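Local coordinates for putative permease protein, ABC transporter (Porphyromonas gingivalis, PDB 3IS6) that probably takes part in transmembrane transport as an ABC transporter permease, of which this chain is the MacB-like periplasmic core domain, at residues I16-G21 and D35-S40; P52-A57 and V184-G189; R59-G64 and D178-Y183. All blocks are in the same frame, centred on the assembly; numbering follows the deposited sequence.

Interaction 1. Residues I16-G21 and D35-S40; sequences IVKTHG and DFSQVS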
ATOM      1  N   ILE A  16      19.875  14.813   2.153  1.00 16.46           N
ATOM      2  CA  ILE A  16      18.530  14.360   2.331  1.00 16.19           C
ATOM      3  C   ILE A  16      17.638  15.571   2.411  1.00 15.65           C
ATOM      4  O   ILE A  16      18.097  16.648   2.672  1.00 14.76           O
ATOM      5  CB  ILE A  16      18.302  13.466   3.570  1.00 17.15           C
ATOM      6  CG1 ILE A  16      18.638  14.173   4.856  1.00 17.63           C
ATOM      7  CG2 ILE A  16      19.067  12.204   3.478  1.00 17.80           C
ATOM      8  CD1 ILE A  16      17.879  13.659   6.054  1.00 19.90           C
ATOM      9  N   VAL A  17      16.360  15.368   2.183  1.00 13.95           N
ATOM     10  CA  VAL A  17      15.421  16.435   2.193  1.00 12.60           C
ATOM     11  C   VAL A  17      14.741  16.491   3.520  1.00 11.35           C
ATOM     12  O   VAL A  17      14.106  15.585   3.919  1.00 13.07           O
ATOM     13  CB  VAL A  17      14.348  16.258   1.144  1.00 12.37           C
ATOM     14  CG1 VAL A  17      13.456  17.359   1.168  1.00 10.96           C
ATOM     15  CG2 VAL A  17      14.924  16.051  -0.206  1.00 12.17           C
ATOM     16  N   LYS A  18      14.890  17.621   4.166  1.00  8.43           N
ATOM     17  CA  LYS A  18      14.277  17.905   5.436  1.00  7.00           C
ATOM     18  C   LYS A  18      13.142  18.901   5.280  1.00  5.81           C
ATOM     19  O   LYS A  18      13.055  19.592   4.314  1.00  4.37           O
ATOM     20  CB  LYS A  18      15.293  18.443   6.442  1.00  7.08           C
ATOM     21  CG  LYS A  18      16.509  17.613   6.624  1.00  7.49           C
ATOM     22  CD  LYS A  18      16.602  17.089   7.996  1.00 10.02           C
ATOM     23  CE  LYS A  18      16.186  18.091   8.982  1.00 10.70           C
ATOM     24  NZ  LYS A  18      15.555  17.479  10.088  1.00 12.94           N
ATOM     25  N   THR A  19      12.268  18.920   6.256  1.00  4.37           N
ATOM     26  CA  THR A  19      11.127  19.780   6.258  1.00  3.56           C
ATOM     27  C   THR A  19      11.098  20.541   7.558  1.00  3.91           C
ATOM     28  O   THR A  19      11.240  19.950   8.602  1.00  3.57           O
ATOM     29  CB  THR A  19       9.855  18.968   6.178  1.00  2.98           C
ATOM     30  OG1 THR A  19       9.961  18.012   5.134  1.00  2.55           O
ATOM     31  CG2 THR A  19       8.679  19.836   5.930  1.00  2.01           C
ATOM     32  N   HIS A  20      10.886  21.845   7.474  1.00  3.62           N
ATOM     33  CA  HIS A  20      10.812  22.723   8.627  1.00  4.31           C
ATOM     34  C   HIS A  20       9.585  23.625   8.574  1.00  4.60           C
ATOM     35  O   HIS A  20       9.134  23.986   7.526  1.00  3.91           O
ATOM     36  CB  HIS A  20      12.031  23.610   8.674  1.00  4.43           C
ATOM     37  CG  HIS A  20      13.316  22.876   8.721  1.00  5.45           C
ATOM     38  ND1 HIS A  20      13.771  22.254   9.851  1.00  5.86           N
ATOM     39  CD2 HIS A  20      14.258  22.681   7.778  1.00  7.41           C
ATOM     40  CE1 HIS A  20      14.932  21.693   9.598  1.00  6.79           C
ATOM     41  NE2 HIS A  20      15.250  21.939   8.348  1.00  7.48           N
ATOM     42  N   GLY A  21       9.076  24.013   9.719  1.00  4.80           N
ATOM     43  CA  GLY A  21       7.918  24.872   9.750  1.00  6.02           C
ATOM     44  C   GLY A  21       7.308  24.990  11.113  1.00  7.06           C
ATOM     45  O   GLY A  21       7.958  24.746  12.081  1.00  6.25           O
ATOM     46  N   ASP A  35       9.959  19.773  12.546  1.00 21.08           N
ATOM     47  CA  ASP A  35      11.216  19.320  12.032  1.00 21.40           C
ATOM     48  C   ASP A  35      11.095  17.844  11.627  1.00 20.92           C
ATOM     49  O   ASP A  35      11.015  17.009  12.482  1.00 19.46           O
ATOM     50  CB  ASP A  35      12.219  19.486  13.163  1.00 21.84           C
ATOM     51  CG  ASP A  35      13.605  19.168  12.783  1.00 25.04           C
ATOM     52  OD1 ASP A  35      13.829  18.299  11.956  1.00 26.64           O
ATOM     53  OD2 ASP A  35      14.503  19.800  13.340  1.00 29.92           O
ATOM     54  N   PHE A  36      11.112  17.559  10.329  1.00 21.17           N
ATOM     55  CA  PHE A  36      10.976  16.224   9.767  1.00 21.70           C
ATOM     56  C   PHE A  36      12.200  15.828   8.964  1.00 21.77           C
ATOM     57  O   PHE A  36      12.836  16.641   8.355  1.00 21.93           O
ATOM     58  CB  PHE A  36       9.803  16.079   8.812  1.00 21.44           C
ATOM     59  CG  PHE A  36       8.510  16.615   9.301  1.00 24.06           C
ATOM     60  CD1 PHE A  36       8.268  16.823  10.620  1.00 23.42           C
ATOM     61  CD2 PHE A  36       7.505  16.898   8.400  1.00 26.08           C
ATOM     62  CE1 PHE A  36       7.082  17.297  11.023  1.00 23.47           C
ATOM     63  CE2 PHE A  36       6.333  17.374   8.810  1.00 26.23           C
ATOM     64  CZ  PHE A  36       6.119  17.573  10.130  1.00 25.76           C
ATOM     65  N   SER A  37      12.513  14.554   8.988  1.00 20.54           N
ATOM     66  CA  SER A  37      13.585  14.025   8.204  1.00 21.41           C
ATOM     67  C   SER A  37      13.111  13.157   7.054  1.00 20.52           C
ATOM     68  O   SER A  37      13.899  12.616   6.336  1.00 19.59           O
ATOM     69  CB  SER A  37      14.509  13.235   9.093  1.00 21.91           C
ATOM     70  OG  SER A  37      15.259  14.090   9.890  1.00 25.70           O
ATOM     71  N   GLN A  38      11.805  13.065   6.931  1.00 19.70           N
ATOM     72  CA  GLN A  38      11.143  12.270   5.919  1.00 20.63           C
ATOM     73  C   GLN A  38      10.106  13.121   5.192  1.00 20.96           C
ATOM     74  O   GLN A  38       9.705  14.129   5.678  1.00 21.16           O
ATOM     75  CB  GLN A  38      10.540  11.014   6.526  1.00 19.91           C
ATOM     76  CG  GLN A  38      11.568  10.115   7.133  1.00 21.34           C
ATOM     77  CD  GLN A  38      11.073   8.746   7.584  1.00 23.29           C
ATOM     78  OE1 GLN A  38      11.835   7.955   8.040  1.00 25.92           O
ATOM     79  NE2 GLN A  38       9.817   8.490   7.444  1.00 22.02           N
ATOM     80  N   VAL A  39       9.738  12.699   3.996  1.00 20.67           N
ATOM     81  CA  VAL A  39       8.874  13.435   3.114  1.00 19.73           C
ATOM     82  C   VAL A  39       7.789  12.552   2.498  1.00 20.47           C
ATOM     83  O   VAL A  39       7.810  11.353   2.603  1.00 19.25           O
ATOM     84  CB  VAL A  39       9.636  14.085   1.997  1.00 19.42           C
ATOM     85  CG1 VAL A  39      10.651  15.047   2.503  1.00 19.63           C
ATOM     86  CG2 VAL A  39      10.272  13.067   1.146  1.00 17.31           C
ATOM     87  N   SER A  40       6.851  13.217   1.853  1.00 20.26           N
ATOM     88  CA  SER A  40       5.792  12.613   1.075  1.00 20.62           C
ATOM     89  C   SER A  40       6.376  12.014  -0.191  1.00 20.81           C
ATOM     90  O   SER A  40       7.421  12.387  -0.608  1.00 21.05           O
ATOM     91  CB  SER A  40       4.734  13.655   0.719  1.00 20.79           C
ATOM     92  OG  SER A  40       4.169  14.266   1.844  1.00 23.62           O
TER
HETATM   93  O   HOH W   1      13.971  12.867   3.558  1.00 14.64           O
HETATM   94  O   HOH W   2      11.727  15.976   5.643  1.00 23.13           O
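Segment 16-21 pairs with the end of strand 32-36 in antiparallel fashion, Thr19 and Phe36 forming a hydrogen-bonded pair and His20 and Asp35 the non-hydrogen-bonded pair beside it, before the second chain leaves strand geometry at Ser37. Phe36 N reaches Thr19 O at 3.0 Å almost straight and in the carbonyl plane, whereas the return bond from Thr19 N meets Phe36 O from above its plane. On the face carrying Thr19 and Phe36, the phenyl ring lies obliquely against the threonine, its CD2 3.8 Å from Thr19 CB. Thr19 CG2, anti to its own backbone N, brings a methyl to the same ring atom.

The face carrying His20 and Asp35 is polar, and Lys18 reaches across to it. Lys18 bends at each torsion beyond CB, so that its chain folds over Phe36 O and delivers NZ to Asp35 OD1 at 2.7 Å, a salt bridge on the syn lone pair of the carboxylate. Weak bonds from NZ to Phe36 O and Ser37 OG hold the ammonium over the point where pairing stops. The ring of His20 presents its edge to Asp35 OD2, whose negative charge may favour a protonated imidazole.

Past Ser37 the backbones separate. Water 1 donates to both Val17 O, at 2.7 Å, and Ser37 O; water 2 lies between Val17 O, Thr19 OG1 and Gln38 O. Deeper still, Val17 CG1 and Val39 CG1 meet at 3.9 Å, the two side chains crossing at about a right angle. The antiparallel pairs belong to the beta hairpin of strands 14-23 and 32-36, and two waters bridge the backbones where the second chain leaves it, within the MacB-like periplasmic core domain.

Interaction 2. Residues P52-A57 and V184-G189; sequences PGVELA and VRLRPG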
ATOM      1  N   PRO A  52      17.552  22.566 -10.557  1.00 24.84           N
ATOM      2  CA  PRO A  52      18.828  22.705 -11.227  1.00 25.00           C
ATOM      3  C   PRO A  52      19.964  22.309 -10.346  1.00 24.53           C
ATOM      4  O   PRO A  52      19.948  22.613  -9.201  1.00 25.25           O
ATOM      5  CB  PRO A  52      18.900  24.207 -11.463  1.00 25.09           C
ATOM      6  CG  PRO A  52      18.193  24.769 -10.388  1.00 25.41           C
ATOM      7  CD  PRO A  52      17.032  23.880 -10.179  1.00 25.20           C
ATOM      8  N   GLY A  53      20.956  21.662 -10.894  1.00 23.89           N
ATOM      9  CA  GLY A  53      22.077  21.280 -10.091  1.00 23.03           C
ATOM     10  C   GLY A  53      21.917  19.990  -9.326  1.00 22.17           C
ATOM     11  O   GLY A  53      22.769  19.651  -8.563  1.00 22.32           O
ATOM     12  N   VAL A  54      20.839  19.273  -9.551  1.00 21.26           N
ATOM     13  CA  VAL A  54      20.659  17.976  -8.938  1.00 20.38           C
ATOM     14  C   VAL A  54      21.109  16.925  -9.911  1.00 20.66           C
ATOM     15  O   VAL A  54      20.581  16.837 -10.970  1.00 20.65           O
ATOM     16  CB  VAL A  54      19.201  17.763  -8.643  1.00 20.03           C
ATOM     17  CG1 VAL A  54      18.929  16.385  -8.210  1.00 19.32           C
ATOM     18  CG2 VAL A  54      18.764  18.709  -7.651  1.00 18.96           C
ATOM     19  N   GLU A  55      22.140  16.186  -9.581  1.00 20.04           N
ATOM     20  CA  GLU A  55      22.547  15.062 -10.374  1.00 20.79           C
ATOM     21  C   GLU A  55      21.611  13.864 -10.378  1.00 20.58           C
ATOM     22  O   GLU A  55      21.330  13.292 -11.391  1.00 19.55           O
ATOM     23  CB  GLU A  55      23.892  14.602  -9.887  1.00 21.17           C
ATOM     24  CG  GLU A  55      24.677  13.835 -10.845  1.00 24.87           C
ATOM     25  CD  GLU A  55      26.092  13.612 -10.406  1.00 29.39           C
ATOM     26  OE1 GLU A  55      26.713  14.542  -9.896  1.00 30.91           O
ATOM     27  OE2 GLU A  55      26.587  12.498 -10.594  1.00 29.82           O
ATOM     28  N   LEU A  56      21.187  13.458  -9.203  1.00 19.88           N
ATOM     29  CA  LEU A  56      20.323  12.324  -9.072  1.00 20.22           C
ATOM     30  C   LEU A  56      19.501  12.482  -7.812  1.00 20.16           C
ATOM     31  O   LEU A  56      19.998  12.987  -6.854  1.00 19.66           O
ATOM     32  CB  LEU A  56      21.177  11.077  -8.995  1.00 20.85           C
ATOM     33  CG  LEU A  56      20.546   9.697  -8.882  1.00 20.74           C
ATOM     34  CD1 LEU A  56      19.906   9.362 -10.169  1.00 20.43           C
ATOM     35  CD2 LEU A  56      21.505   8.653  -8.510  1.00 19.91           C
ATOM     36  N   ALA A  57      18.249  12.052  -7.839  1.00 19.66           N
ATOM     37  CA  ALA A  57      17.426  11.928  -6.655  1.00 19.40           C
ATOM     38  C   ALA A  57      16.694  10.600  -6.613  1.00 19.41           C
ATOM     39  O   ALA A  57      16.310  10.093  -7.603  1.00 19.77           O
ATOM     40  CB  ALA A  57      16.481  13.001  -6.567  1.00 19.17           C
ATOM     41  N   VAL A 184      19.289  13.132  -2.363  1.00 13.44           N
ATOM     42  CA  VAL A 184      19.622  13.950  -3.491  1.00 14.77           C
ATOM     43  C   VAL A 184      21.121  14.106  -3.650  1.00 15.93           C
ATOM     44  O   VAL A 184      21.771  14.535  -2.747  1.00 16.83           O
ATOM     45  CB  VAL A 184      19.047  15.323  -3.279  1.00 15.39           C
ATOM     46  CG1 VAL A 184      19.294  16.184  -4.409  1.00 15.12           C
ATOM     47  CG2 VAL A 184      17.634  15.266  -2.997  1.00 16.21           C
ATOM     48  N   ARG A 185      21.661  13.795  -4.809  1.00 16.00           N
ATOM     49  CA  ARG A 185      23.045  14.066  -5.076  1.00 16.14           C
ATOM     50  C   ARG A 185      23.208  15.278  -5.968  1.00 16.58           C
ATOM     51  O   ARG A 185      22.750  15.292  -7.061  1.00 16.47           O
ATOM     52  CB  ARG A 185      23.713  12.876  -5.722  1.00 16.40           C
ATOM     53  CG  ARG A 185      25.175  13.013  -5.913  1.00 15.69           C
ATOM     54  CD  ARG A 185      25.646  12.290  -7.111  1.00 18.39           C
ATOM     55  NE  ARG A 185      25.591  10.873  -6.928  1.00 21.40           N
ATOM     56  CZ  ARG A 185      25.451  10.013  -7.908  1.00 20.60           C
ATOM     57  NH1 ARG A 185      25.404  10.436  -9.150  1.00 19.60           N
ATOM     58  NH2 ARG A 185      25.384   8.741  -7.646  1.00 19.38           N
ATOM     59  N   LEU A 186      23.873  16.289  -5.449  1.00 16.75           N
ATOM     60  CA  LEU A 186      24.170  17.500  -6.172  1.00 17.39           C
ATOM     61  C   LEU A 186      25.411  17.432  -7.054  1.00 18.12           C
ATOM     62  O   LEU A 186      26.334  16.735  -6.766  1.00 18.14           O
ATOM     63  CB  LEU A 186      24.309  18.652  -5.196  1.00 17.06           C
ATOM     64  CG  LEU A 186      23.219  18.803  -4.179  1.00 18.17           C
ATOM     65  CD1 LEU A 186      23.567  19.755  -3.152  1.00 19.18           C
ATOM     66  CD2 LEU A 186      21.981  19.180  -4.827  1.00 18.68           C
ATOM     67  N   ARG A 187      25.434  18.232  -8.104  1.00 18.69           N
ATOM     68  CA  ARG A 187      26.627  18.404  -8.892  1.00 19.88           C
ATOM     69  C   ARG A 187      27.670  19.185  -8.120  1.00 19.87           C
ATOM     70  O   ARG A 187      27.364  19.937  -7.234  1.00 19.18           O
ATOM     71  CB  ARG A 187      26.327  19.129 -10.182  1.00 20.41           C
ATOM     72  CG  ARG A 187      25.061  18.771 -10.793  1.00 22.96           C
ATOM     73  CD  ARG A 187      25.166  18.685 -12.292  1.00 28.31           C
ATOM     74  NE  ARG A 187      23.915  18.275 -12.913  1.00 31.17           N
ATOM     75  CZ  ARG A 187      23.764  17.154 -13.600  1.00 31.92           C
ATOM     76  NH1 ARG A 187      24.787  16.342 -13.783  1.00 31.55           N
ATOM     77  NH2 ARG A 187      22.592  16.862 -14.117  1.00 31.54           N
ATOM     78  N   PRO A 188      28.913  19.029  -8.508  1.00 20.26           N
ATOM     79  CA  PRO A 188      30.004  19.655  -7.785  1.00 20.15           C
ATOM     80  C   PRO A 188      29.818  21.153  -7.737  1.00 20.41           C
ATOM     81  O   PRO A 188      29.407  21.760  -8.681  1.00 20.08           O
ATOM     82  CB  PRO A 188      31.193  19.335  -8.659  1.00 20.21           C
ATOM     83  CG  PRO A 188      30.827  18.175  -9.348  1.00 20.54           C
ATOM     84  CD  PRO A 188      29.412  18.276  -9.651  1.00 20.48           C
ATOM     85  N   GLY A 189      30.075  21.729  -6.592  1.00 20.57           N
ATOM     86  CA  GLY A 189      29.973  23.150  -6.436  1.00 20.81           C
ATOM     87  C   GLY A 189      28.627  23.740  -6.114  1.00 20.90           C
ATOM     88  O   GLY A 189      28.544  24.931  -5.881  1.00 20.79           O
TER
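A classic beta bulge interrupts the antiparallel pairing of segments 52-57 and 184-189: Glu55 and Leu56 both face Arg185, and the register slips by one residue between Val54 and Leu56. Arg185 O receives both amides of the bulge, Leu56 N at 3.2 Å on a lone pair and Glu55 N through a shorter but sharply bent, weak bond. Arg185 N answers with a nearly straight bond to Leu56 O, and Arg187 N closes the pairing on Gly53 O at 3.1 Å.

The compact apolar part is built from valines. Val54 CG1 and Val184 CG1, each anti to its backbone N, touch at 3.8 Å with their side chains crossed at about a right angle. Ala57 CB sits beside Val184 CG2, and Leu186 CD2 comes up to Val54 CG2; Ile47 of helix 43-50 and Val17 of strand 14-23 extend this buried layer.

Polar but equally well packed is the salt bridge of Glu55 with the buried Arg185, where OE2 takes NH1 at 2.8 Å. The bond is bent (134° at the hydrogen), and the nitrogen stands well above the carboxylate plane, the two flat groups being turned 69° apart. Leu56 lies over one face of the same guanidinium, its CD2 4.0 Å from Arg185 NH2. The loose, solvent side belongs to Arg187, an exposed residue whose guanidinium has Glu55 CA centred 4.0 Å above its plane; its NH1 remains 4.7 Å from Glu55 OE1, too far for a direct ion pair.

Glu55 OE1 forms a salt bridge with Arg13, which also bonds Leu186 O. One carboxylate therefore serves two arginines with separate oxygens while a third lies nearby, an excess of positive charge that would be expected to keep Glu55 ionised.

Interaction 3. Residues R59-G64 and D178-Y183; sequences RTTLYG and DRYIAY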
ATOM      1  N   ARG A  59      14.191   7.841  -3.757  1.00 19.84           N
ATOM      2  CA  ARG A  59      13.366   7.719  -2.583  1.00 20.24           C
ATOM      3  C   ARG A  59      13.336   6.299  -2.039  1.00 20.23           C
ATOM      4  O   ARG A  59      13.370   5.376  -2.767  1.00 19.76           O
ATOM      5  CB  ARG A  59      11.956   8.197  -2.876  1.00 20.53           C
ATOM      6  CG  ARG A  59      11.205   7.395  -3.914  1.00 22.77           C
ATOM      7  CD  ARG A  59       9.940   8.043  -4.365  1.00 23.14           C
ATOM      8  NE  ARG A  59       9.545   7.606  -5.685  1.00 21.71           N
ATOM      9  CZ  ARG A  59       8.387   7.848  -6.261  1.00 23.10           C
ATOM     10  NH1 ARG A  59       7.450   8.533  -5.660  1.00 22.58           N
ATOM     11  NH2 ARG A  59       8.172   7.397  -7.469  1.00 22.45           N
ATOM     12  N   THR A  60      13.271   6.175  -0.731  1.00 19.25           N
ATOM     13  CA  THR A  60      13.036   4.915  -0.071  1.00 19.62           C
ATOM     14  C   THR A  60      11.950   5.033   0.999  1.00 19.17           C
ATOM     15  O   THR A  60      11.676   6.089   1.472  1.00 18.95           O
ATOM     16  CB  THR A  60      14.314   4.362   0.583  1.00 19.71           C
ATOM     17  OG1 THR A  60      14.698   5.185   1.657  1.00 20.82           O
ATOM     18  CG2 THR A  60      15.430   4.301  -0.377  1.00 19.92           C
ATOM     19  N   THR A  61      11.319   3.926   1.337  1.00 19.05           N
ATOM     20  CA  THR A  61      10.522   3.827   2.534  1.00 18.98           C
ATOM     21  C   THR A  61      10.732   2.489   3.243  1.00 19.20           C
ATOM     22  O   THR A  61      10.687   1.475   2.628  1.00 19.41           O
ATOM     23  CB  THR A  61       9.037   4.150   2.287  1.00 19.20           C
ATOM     24  OG1 THR A  61       8.335   4.163   3.519  1.00 19.90           O
ATOM     25  CG2 THR A  61       8.400   3.168   1.394  1.00 19.90           C
ATOM     26  N   LEU A  62      10.948   2.523   4.537  1.00 19.01           N
ATOM     27  CA  LEU A  62      11.212   1.333   5.292  1.00 17.77           C
ATOM     28  C   LEU A  62       9.941   0.644   5.662  1.00 17.49           C
ATOM     29  O   LEU A  62       9.094   1.244   6.217  1.00 17.81           O
ATOM     30  CB  LEU A  62      11.931   1.683   6.567  1.00 19.12           C
ATOM     31  CG  LEU A  62      12.217   0.545   7.521  1.00 19.66           C
ATOM     32  CD1 LEU A  62      13.286  -0.317   7.027  1.00 20.88           C
ATOM     33  CD2 LEU A  62      12.553   1.036   8.858  1.00 23.45           C
ATOM     34  N   TYR A  63       9.780  -0.596   5.268  1.00 15.75           N
ATOM     35  CA  TYR A  63       8.729  -1.400   5.806  1.00 15.41           C
ATOM     36  C   TYR A  63       8.940  -1.838   7.235  1.00 15.67           C
ATOM     37  O   TYR A  63       8.069  -1.729   8.033  1.00 16.69           O
ATOM     38  CB  TYR A  63       8.384  -2.578   4.939  1.00 14.67           C
ATOM     39  CG  TYR A  63       7.245  -3.351   5.510  1.00 14.70           C
ATOM     40  CD1 TYR A  63       5.958  -2.932   5.337  1.00 15.46           C
ATOM     41  CD2 TYR A  63       7.465  -4.483   6.270  1.00 15.53           C
ATOM     42  CE1 TYR A  63       4.938  -3.620   5.873  1.00 15.10           C
ATOM     43  CE2 TYR A  63       6.457  -5.168   6.804  1.00 15.78           C
ATOM     44  CZ  TYR A  63       5.188  -4.738   6.605  1.00 16.01           C
ATOM     45  OH  TYR A  63       4.160  -5.434   7.146  1.00 19.62           O
ATOM     46  N   GLY A  64      10.122  -2.319   7.532  1.00 14.80           N
ATOM     47  CA  GLY A  64      10.416  -2.819   8.836  1.00 15.25           C
ATOM     48  C   GLY A  64      10.670  -4.294   8.831  1.00 14.88           C
ATOM     49  O   GLY A  64      10.920  -4.868   7.824  1.00 14.12           O
ATOM     50  N   ASP A 178       4.364  11.277   5.548  1.00 15.91           N
ATOM     51  CA  ASP A 178       5.759  11.615   5.343  1.00 15.31           C
ATOM     52  C   ASP A 178       6.609  10.408   5.690  1.00 14.03           C
ATOM     53  O   ASP A 178       7.326  10.434   6.627  1.00 13.75           O
ATOM     54  CB  ASP A 178       6.187  12.743   6.288  1.00 16.61           C
ATOM     55  CG  ASP A 178       5.227  13.909   6.315  1.00 20.33           C
ATOM     56  OD1 ASP A 178       5.196  14.652   5.355  1.00 24.12           O
ATOM     57  OD2 ASP A 178       4.530  14.109   7.312  1.00 22.28           O
ATOM     58  N   ARG A 179       6.477   9.339   4.938  1.00 12.69           N
ATOM     59  CA  ARG A 179       7.160   8.108   5.235  1.00 11.64           C
ATOM     60  C   ARG A 179       8.368   7.777   4.364  1.00 10.90           C
ATOM     61  O   ARG A 179       8.927   6.746   4.527  1.00 10.41           O
ATOM     62  CB  ARG A 179       6.173   6.954   5.196  1.00 11.98           C
ATOM     63  CG  ARG A 179       5.680   6.601   3.826  1.00 12.02           C
ATOM     64  CD  ARG A 179       4.814   5.384   3.872  1.00 14.37           C
ATOM     65  NE  ARG A 179       5.584   4.218   4.170  1.00 13.81           N
ATOM     66  CZ  ARG A 179       5.108   3.075   4.594  1.00 15.01           C
ATOM     67  NH1 ARG A 179       3.830   2.909   4.767  1.00 14.91           N
ATOM     68  NH2 ARG A 179       5.924   2.096   4.839  1.00 14.05           N
ATOM     69  N   TYR A 180       8.738   8.662   3.454  1.00 10.02           N
ATOM     70  CA  TYR A 180       9.822   8.438   2.519  1.00  9.42           C
ATOM     71  C   TYR A 180      11.075   9.253   2.855  1.00  9.07           C
ATOM     72  O   TYR A 180      10.992  10.342   3.289  1.00  9.00           O
ATOM     73  CB  TYR A 180       9.407   8.810   1.097  1.00  8.81           C
ATOM     74  CG  TYR A 180       8.252   8.044   0.518  1.00  8.23           C
ATOM     75  CD1 TYR A 180       8.449   7.023  -0.342  1.00  7.05           C
ATOM     76  CD2 TYR A 180       6.962   8.372   0.833  1.00 10.93           C
ATOM     77  CE1 TYR A 180       7.394   6.312  -0.856  1.00  9.10           C
ATOM     78  CE2 TYR A 180       5.914   7.685   0.327  1.00 11.10           C
ATOM     79  CZ  TYR A 180       6.134   6.657  -0.518  1.00 11.30           C
ATOM     80  OH  TYR A 180       5.090   5.978  -1.016  1.00 11.30           O
ATOM     81  N   ILE A 181      12.229   8.703   2.600  1.00  8.54           N
ATOM     82  CA  ILE A 181      13.438   9.445   2.720  1.00  8.89           C
ATOM     83  C   ILE A 181      13.881   9.773   1.314  1.00  9.35           C
ATOM     84  O   ILE A 181      13.940   8.930   0.478  1.00  6.84           O
ATOM     85  CB  ILE A 181      14.532   8.667   3.381  1.00  8.30           C
ATOM     86  CG1 ILE A 181      14.126   8.191   4.761  1.00  8.42           C
ATOM     87  CG2 ILE A 181      15.730   9.490   3.487  1.00  8.13           C
ATOM     88  CD1 ILE A 181      15.081   7.328   5.357  1.00  6.37           C
ATOM     89  N   ALA A 182      14.178  11.023   1.076  1.00 10.18           N
ATOM     90  CA  ALA A 182      14.574  11.443  -0.234  1.00 11.56           C
ATOM     91  C   ALA A 182      16.024  11.841  -0.225  1.00 12.56           C
ATOM     92  O   ALA A 182      16.401  12.723   0.468  1.00 13.54           O
ATOM     93  CB  ALA A 182      13.755  12.569  -0.652  1.00 12.30           C
ATOM     94  N   TYR A 183      16.804  11.160  -1.027  1.00 12.36           N
ATOM     95  CA  TYR A 183      18.204  11.386  -1.145  1.00 12.25           C
ATOM     96  C   TYR A 183      18.482  12.105  -2.444  1.00 12.70           C
ATOM     97  O   TYR A 183      17.982  11.745  -3.460  1.00 11.16           O
ATOM     98  CB  TYR A 183      18.958  10.087  -1.136  1.00 11.52           C
ATOM     99  CG  TYR A 183      18.788   9.217   0.094  1.00 12.92           C
ATOM    100  CD1 TYR A 183      19.540   9.415   1.217  1.00 11.29           C
ATOM    101  CD2 TYR A 183      17.866   8.196   0.123  1.00 10.23           C
ATOM    102  CE1 TYR A 183      19.400   8.631   2.292  1.00  9.67           C
ATOM    103  CE2 TYR A 183      17.715   7.416   1.215  1.00  8.34           C
ATOM    104  CZ  TYR A 183      18.487   7.628   2.294  1.00  8.88           C
ATOM    105  OH  TYR A 183      18.337   6.839   3.372  1.00  8.92           O
TER
HETATM  106  O   HOH W   3      17.021   4.352   2.925  1.00 18.41           O
HETATM  107  O   HOH W   4      11.197   5.359   5.643  1.00 20.20           O
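A single hydroxyl, Thr61 OG1, acts as donor and acceptor toward the same residue, Arg179. It gives its proton to Arg179 O at 2.8 Å, approaching from above the carbonyl plane, and takes NE at 2.8 Å along a nearly straight line (168°) lying in the guanidinium plane. NH2 adds a weak bond from the same edge. The bend at chi3 of Arg179 (-70°) folds its chain back so that NE returns to the threonine, while OG1 stands anti to the backbone N of Thr61. Pro234 of the second subunit packs on this arginine.

Next to it, the ring of Tyr180 turns one face to Thr61 CB, which lies 3.9 Å from CD1; its hydroxyl is bonded elsewhere, to Ser170. Arg179 and Tyr180 both face Val39, a classic beta bulge against the chain around Val39. Strand 181-186 is shared: its 181-183 part runs antiparallel to strand 54-70 on one edge and pairs with strand 14-23 on the other, within the mixed sheet of the MacB-like periplasmic core domain.

Regular pairing runs through Thr60 and Ile181, a hydrogen-bonded pair with both bonds in the carbonyl planes (Ile181 N to Thr60 O 2.9 Å), and on to the non-hydrogen-bonded pair Arg59 and Ala182. Thr60 OG1 meets the Tyr183 ring at its edge, 3.8 Å from CE2, and water 3 joins that hydroxyl to Tyr183 OH. Ile181 CG2, two residues back on the same strand, lies over one face of that ring, toward its rim. Farther along, water 4 accepts from Leu62 N and donates to Arg179 O, bridging the backbones where they diverge.

How the interactions relate
Strand 181-186 unites the three contacts. Interactions 2 and 3 occupy successive parts of its pairing with strand 54-70, their centres 19 Å apart, and meet where Ala57 CB lies 3.7 Å from Tyr183 O. Interaction 1 meets the other edge through Val17 of strand 14-23 (N 3.2 Å from Ala182 O) and through Val39, past the end of strand 32-36 (N 2.8 Å from Tyr180 O), both probable hydrogen bonds, the centres of interactions 1 and 3 being 11 Å apart. Val17 CG2 also packs on Val184 CG2 at 4.0 Å, carrying the apolar layer into interaction 2. In interaction 3 the side chain of Leu62 lies about 4 Å from a bound TRS molecule, probably from the crystallisation liquor.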